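Local coordinates for protein alpha-glucosidase (Bacteroides thetaiotaomicron, PDB 5XFM) that probably hydrolyses terminal beta-L-arabinopyranosides and alpha-galactosides, as a bifunctional calcium-containing enzyme of glycoside hydrolase family 97, at residues T507-T519 / L630-K642. The protein carries 1 engineered substitution. Residues are numbered along the deposited sequence; the frame is centred on the assembly and turned at random.
Sequences TRRTTDVFQLATT and LEIRPQGGILCIK
Helix 512-519 packs on strand 636-641 in a buried contact between domains; the loop residues Thr510 and Thr511 and the first turn of the helix, to Phe514, rest on Gln635, Gly636 and Gly637. One hydrogen bond crosses: Thr511 N to Gln635 O, 3.1 Å, met almost straight on from the carbonyl (C=O...N 172°). Thr511 is also the N-cap: chi1 of 65° turns OG1 back over the start of the helix, where it accepts a hydrogen bond from Phe514 N at 3.2 Å. The same hydroxyl is hydrogen-bonded to Asp609, whose carboxylate also accepts from Gly637 N and so ties helix cap to strand. Helix 512-519 belongs to the catalytic TIM-barrel region, whereas strand 636-641 is an inner strand of the C-terminal domain's antiparallel sheet. Arg633 to Gly636 form a type II turn with Gln635 third, at positive phi (63°); a side chain on Gly636 would run into Arg633 CG. One on Gly637 would point at the helix and meet Phe514 CA, which lies 4.2 Å from Gly637 CA. Val513 CG1 packs on Gly637 O at 3.2 Å. The Phe514 ring turns its edge to Gly636 O, 3.6 Å from CD2, while Thr510 CG2 covers the centre of one face and meets Gln635 OE1 at 3.6 Å. Further along, small Ala517 lets the strand stay close, and Leu639 sends CD1 to Leu516 CB at 4.2 Å, with Phe546 of helix 541-549 packing against Leu639.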
loop_
_atom_site.group_PDB
_atom_site.type_symbol
_atom_site.label_atom_id
_atom_site.label_comp_id
_atom_site.label_asym_id
_atom_site.label_seq_id
_atom_site.Cartn_x
_atom_site.Cartn_y
_atom_site.Cartn_z
ATOM N N THR A 507 11.281 -7.794 -22.721
ATOM C CA THR A 507 12.295 -8.722 -22.239
ATOM C C THR A 507 12.593 -8.488 -20.762
ATOM O O THR A 507 13.022 -7.395 -20.381
ATOM C CB THR A 507 13.602 -8.585 -23.057
ATOM O OG1 THR A 507 13.323 -8.832 -24.442
ATOM C CG2 THR A 507 14.654 -9.578 -22.584
ATOM N N ARG A 508 12.352 -9.504 -19.934
ATOM C CA ARG A 508 12.710 -9.432 -18.525
ATOM C C ARG A 508 14.209 -9.207 -18.361
ATOM O O ARG A 508 15.008 -9.854 -19.031
ATOM C CB ARG A 508 12.293 -10.703 -17.790
ATOM C CG ARG A 508 12.787 -10.751 -16.345
ATOM C CD ARG A 508 12.178 -11.902 -15.557
ATOM N NE ARG A 508 12.159 -13.169 -16.285
ATOM C CZ ARG A 508 12.770 -14.277 -15.871
ATOM N NH1 ARG A 508 13.461 -14.266 -14.741
ATOM N NH2 ARG A 508 12.690 -15.395 -16.583
ATOM N N ARG A 509 14.577 -8.290 -17.466
ATOM C CA ARG A 509 15.976 -7.940 -17.236
ATOM C C ARG A 509 16.540 -8.557 -15.968
ATOM O O ARG A 509 17.749 -8.513 -15.732
ATOM C CB ARG A 509 16.133 -6.423 -17.165
ATOM C CG ARG A 509 15.713 -5.714 -18.427
ATOM C CD ARG A 509 16.509 -6.230 -19.611
ATOM N NE ARG A 509 16.425 -5.310 -20.738
ATOM C CZ ARG A 509 16.682 -5.639 -21.999
ATOM N NH1 ARG A 509 17.039 -6.881 -22.304
ATOM N NH2 ARG A 509 16.578 -4.722 -22.952
ATOM N N THR A 510 15.659 -9.138 -15.160
ATOM C CA THR A 510 16.037 -9.708 -13.875
ATOM C C THR A 510 16.069 -11.233 -13.922
ATOM O O THR A 510 15.543 -11.844 -14.848
ATOM C CB THR A 510 15.066 -9.264 -12.773
ATOM O OG1 THR A 510 13.722 -9.497 -13.211
ATOM C CG2 THR A 510 15.241 -7.784 -12.471
ATOM N N THR A 511 16.690 -11.841 -12.918
ATOM C CA THR A 511 16.848 -13.292 -12.881
ATOM C C THR A 511 15.653 -14.023 -12.266
ATOM O O THR A 511 14.787 -13.411 -11.634
ATOM C CB THR A 511 18.116 -13.679 -12.118
ATOM O OG1 THR A 511 17.982 -13.297 -10.740
ATOM C CG2 THR A 511 19.317 -12.972 -12.717
ATOM N N ASP A 512 15.617 -15.338 -12.456
ATOM C CA ASP A 512 14.550 -16.153 -11.897
ATOM C C ASP A 512 14.539 -16.051 -10.377
ATOM O O ASP A 512 13.478 -15.916 -9.765
ATOM C CB ASP A 512 14.700 -17.617 -12.320
ATOM C CG ASP A 512 14.552 -17.816 -13.816
ATOM O OD1 ASP A 512 14.263 -16.828 -14.520
ATOM O OD2 ASP A 512 14.713 -18.964 -14.285
ATOM N N VAL A 513 15.718 -16.093 -9.772
ATOM C CA VAL A 513 15.806 -16.050 -8.317
ATOM C C VAL A 513 15.377 -14.671 -7.809
ATOM O O VAL A 513 14.753 -14.565 -6.754
ATOM C CB VAL A 513 17.225 -16.397 -7.819
ATOM C CG1 VAL A 513 17.307 -16.251 -6.314
ATOM C CG2 VAL A 513 17.565 -17.829 -8.193
ATOM N N PHE A 514 15.684 -13.625 -8.574
ATOM C CA PHE A 514 15.123 -12.296 -8.320
ATOM C C PHE A 514 13.599 -12.376 -8.208
ATOM O O PHE A 514 13.001 -11.880 -7.252
ATOM C CB PHE A 514 15.525 -11.313 -9.427
ATOM C CG PHE A 514 14.953 -9.925 -9.260
ATOM C CD1 PHE A 514 13.638 -9.645 -9.616
ATOM C CD2 PHE A 514 15.742 -8.892 -8.774
ATOM C CE1 PHE A 514 13.115 -8.376 -9.461
ATOM C CE2 PHE A 514 15.224 -7.613 -8.621
ATOM C CZ PHE A 514 13.909 -7.357 -8.963
ATOM N N GLN A 515 12.982 -12.987 -9.212
ATOM C CA GLN A 515 11.531 -13.129 -9.258
ATOM C C GLN A 515 10.971 -13.901 -8.076
ATOM O O GLN A 515 9.923 -13.539 -7.544
ATOM C CB GLN A 515 11.099 -13.799 -10.570
ATOM C CG GLN A 515 11.439 -12.989 -11.803
ATOM C CD GLN A 515 10.665 -11.679 -11.832
ATOM O OE1 GLN A 515 9.459 -11.653 -11.579
ATOM N NE2 GLN A 515 11.353 -10.588 -12.146
ATOM N N LEU A 516 11.630 -15.000 -7.718
ATOM C CA LEU A 516 11.225 -15.814 -6.578
ATOM C C LEU A 516 11.303 -14.985 -5.282
ATOM O O LEU A 516 10.379 -14.992 -4.463
ATOM C CB LEU A 516 12.092 -17.078 -6.495
ATOM C CG LEU A 516 12.087 -18.011 -7.723
ATOM C CD1 LEU A 516 12.898 -19.274 -7.469
ATOM C CD2 LEU A 516 10.680 -18.380 -8.193
ATOM N N ALA A 517 12.405 -14.254 -5.128
ATOM C CA ALA A 517 12.619 -13.358 -3.998
ATOM C C ALA A 517 11.513 -12.317 -3.909
ATOM O O ALA A 517 11.119 -11.894 -2.820
ATOM C CB ALA A 517 13.975 -12.672 -4.112
ATOM N N THR A 518 11.025 -11.901 -5.071
ATOM C CA THR A 518 9.976 -10.894 -5.154
ATOM C C THR A 518 8.632 -11.384 -4.573
ATOM O O THR A 518 7.805 -10.581 -4.142
ATOM C CB THR A 518 9.816 -10.449 -6.638
ATOM O OG1 THR A 518 10.724 -9.376 -6.911
ATOM C CG2 THR A 518 8.404 -10.001 -6.969
ATOM N N THR A 519 8.431 -12.697 -4.507
ATOM C CA THR A 519 7.221 -13.228 -3.877
ATOM C C THR A 519 7.250 -13.037 -2.359
ATOM O O THR A 519 6.210 -13.033 -1.693
ATOM C CB THR A 519 7.004 -14.729 -4.213
ATOM O OG1 THR A 519 8.026 -15.529 -3.602
ATOM C CG2 THR A 519 7.013 -14.941 -5.728
ATOM N N LEU A 630 27.185 -13.247 1.554
ATOM C CA LEU A 630 26.592 -13.538 0.251
ATOM C C LEU A 630 26.926 -12.451 -0.749
ATOM O O LEU A 630 27.030 -11.288 -0.381
ATOM C CB LEU A 630 25.072 -13.686 0.371
ATOM C CG LEU A 630 24.520 -14.908 1.111
ATOM C CD1 LEU A 630 23.030 -14.773 1.329
ATOM C CD2 LEU A 630 24.825 -16.188 0.336
ATOM N N GLU A 631 27.072 -12.830 -2.015
ATOM C CA GLU A 631 27.245 -11.856 -3.084
ATOM C C GLU A 631 26.095 -11.966 -4.074
ATOM O O GLU A 631 25.750 -13.059 -4.515
ATOM C CB GLU A 631 28.598 -12.052 -3.773
ATOM C CG GLU A 631 28.803 -11.241 -5.048
ATOM C CD GLU A 631 30.237 -11.318 -5.540
ATOM O OE1 GLU A 631 30.473 -11.039 -6.732
ATOM O OE2 GLU A 631 31.105 -11.795 -4.776
ATOM N N ILE A 632 25.507 -10.823 -4.413
ATOM C CA ILE A 632 24.363 -10.769 -5.312
ATOM C C ILE A 632 24.702 -9.982 -6.575
ATOM O O ILE A 632 25.010 -8.788 -6.511
ATOM C CB ILE A 632 23.136 -10.135 -4.626
ATOM C CG1 ILE A 632 22.891 -10.768 -3.254
ATOM C CG2 ILE A 632 21.908 -10.253 -5.516
ATOM C CD1 ILE A 632 21.945 -9.973 -2.368
ATOM N N ARG A 633 24.652 -10.661 -7.715
ATOM C CA ARG A 633 24.864 -10.032 -9.012
ATOM C C ARG A 633 23.809 -8.959 -9.270
ATOM O O ARG A 633 22.724 -9.001 -8.685
ATOM C CB ARG A 633 24.853 -11.088 -10.124
ATOM C CG ARG A 633 23.477 -11.568 -10.552
ATOM C CD ARG A 633 23.601 -12.631 -11.638
ATOM N NE ARG A 633 23.813 -12.053 -12.963
ATOM C CZ ARG A 633 24.404 -12.691 -13.967
ATOM N NH1 ARG A 633 24.845 -13.931 -13.798
ATOM N NH2 ARG A 633 24.558 -12.090 -15.140
ATOM N N PRO A 634 24.143 -7.966 -10.112
ATOM C CA PRO A 634 23.158 -6.968 -10.545
ATOM C C PRO A 634 21.928 -7.606 -11.191
ATOM O O PRO A 634 22.064 -8.591 -11.921
ATOM C CB PRO A 634 23.941 -6.122 -11.556
ATOM C CG PRO A 634 25.371 -6.292 -11.148
ATOM C CD PRO A 634 25.468 -7.719 -10.711
ATOM N N GLN A 635 20.752 -7.047 -10.905
ATOM C CA GLN A 635 19.473 -7.569 -11.392
ATOM C C GLN A 635 19.212 -8.973 -10.853
ATOM O O GLN A 635 18.398 -9.721 -11.404
ATOM C CB GLN A 635 19.426 -7.567 -12.928
ATOM C CG GLN A 635 19.833 -6.241 -13.558
ATOM C CD GLN A 635 18.845 -5.127 -13.269
ATOM O OE1 GLN A 635 17.635 -5.308 -13.401
ATOM N NE2 GLN A 635 19.356 -3.975 -12.844
ATOM N N GLY A 636 19.910 -9.329 -9.777
ATOM C CA GLY A 636 19.784 -10.653 -9.199
ATOM C C GLY A 636 19.240 -10.655 -7.780
ATOM O O GLY A 636 18.942 -9.597 -7.199
ATOM N N GLY A 637 19.128 -11.857 -7.220
ATOM C CA GLY A 637 18.558 -12.042 -5.902
ATOM C C GLY A 637 19.001 -13.319 -5.214
ATOM O O GLY A 637 19.659 -14.175 -5.812
ATOM N N ILE A 638 18.616 -13.441 -3.947
ATOM C CA ILE A 638 18.966 -14.578 -3.104
ATOM C C ILE A 638 17.794 -14.872 -2.180
ATOM O O ILE A 638 17.108 -13.947 -1.727
ATOM C CB ILE A 638 20.250 -14.307 -2.272
ATOM C CG1 ILE A 638 21.484 -14.798 -3.022
ATOM C CG2 ILE A 638 20.197 -14.995 -0.916
ATOM C CD1 ILE A 638 22.777 -14.229 -2.499
ATOM N N LEU A 639 17.534 -16.152 -1.927
ATOM C CA LEU A 639 16.441 -16.507 -1.034
ATOM C C LEU A 639 16.865 -17.650 -0.090
ATOM O O LEU A 639 17.321 -18.685 -0.554
ATOM C CB LEU A 639 15.216 -16.877 -1.871
ATOM C CG LEU A 639 13.783 -16.803 -1.341
ATOM C CD1 LEU A 639 12.853 -17.415 -2.377
ATOM C CD2 LEU A 639 13.585 -17.437 0.022
ATOM N N CYS A 640 16.727 -17.456 1.223
ATOM C CA CYS A 640 17.039 -18.497 2.216
ATOM C C CYS A 640 15.794 -18.957 2.975
ATOM O O CYS A 640 15.037 -18.133 3.466
ATOM C CB CYS A 640 18.073 -17.997 3.235
ATOM S SG CYS A 640 19.633 -17.409 2.559
ATOM N N ILE A 641 15.575 -20.266 3.078
ATOM C CA ILE A 641 14.387 -20.771 3.776
ATOM C C ILE A 641 14.730 -21.799 4.852
ATOM O O ILE A 641 15.474 -22.752 4.597
ATOM C CB ILE A 641 13.377 -21.417 2.798
ATOM C CG1 ILE A 641 12.956 -20.426 1.717
ATOM C CG2 ILE A 641 12.148 -21.918 3.543
ATOM C CD1 ILE A 641 12.260 -21.064 0.537
ATOM N N LYS A 642 14.174 -21.605 6.049
ATOM C CA LYS A 642 14.196 -22.647 7.078
ATOM C C LYS A 642 13.157 -22.419 8.172
ATOM O O LYS A 642 13.175 -21.401 8.863
ATOM C CB LYS A 642 15.586 -22.744 7.708
ATOM C CG LYS A 642 15.732 -23.799 8.800
ATOM C CD LYS A 642 15.830 -25.205 8.229
ATOM C CE LYS A 642 15.809 -26.259 9.331
ATOM N NZ LYS A 642 15.440 -27.604 8.815
#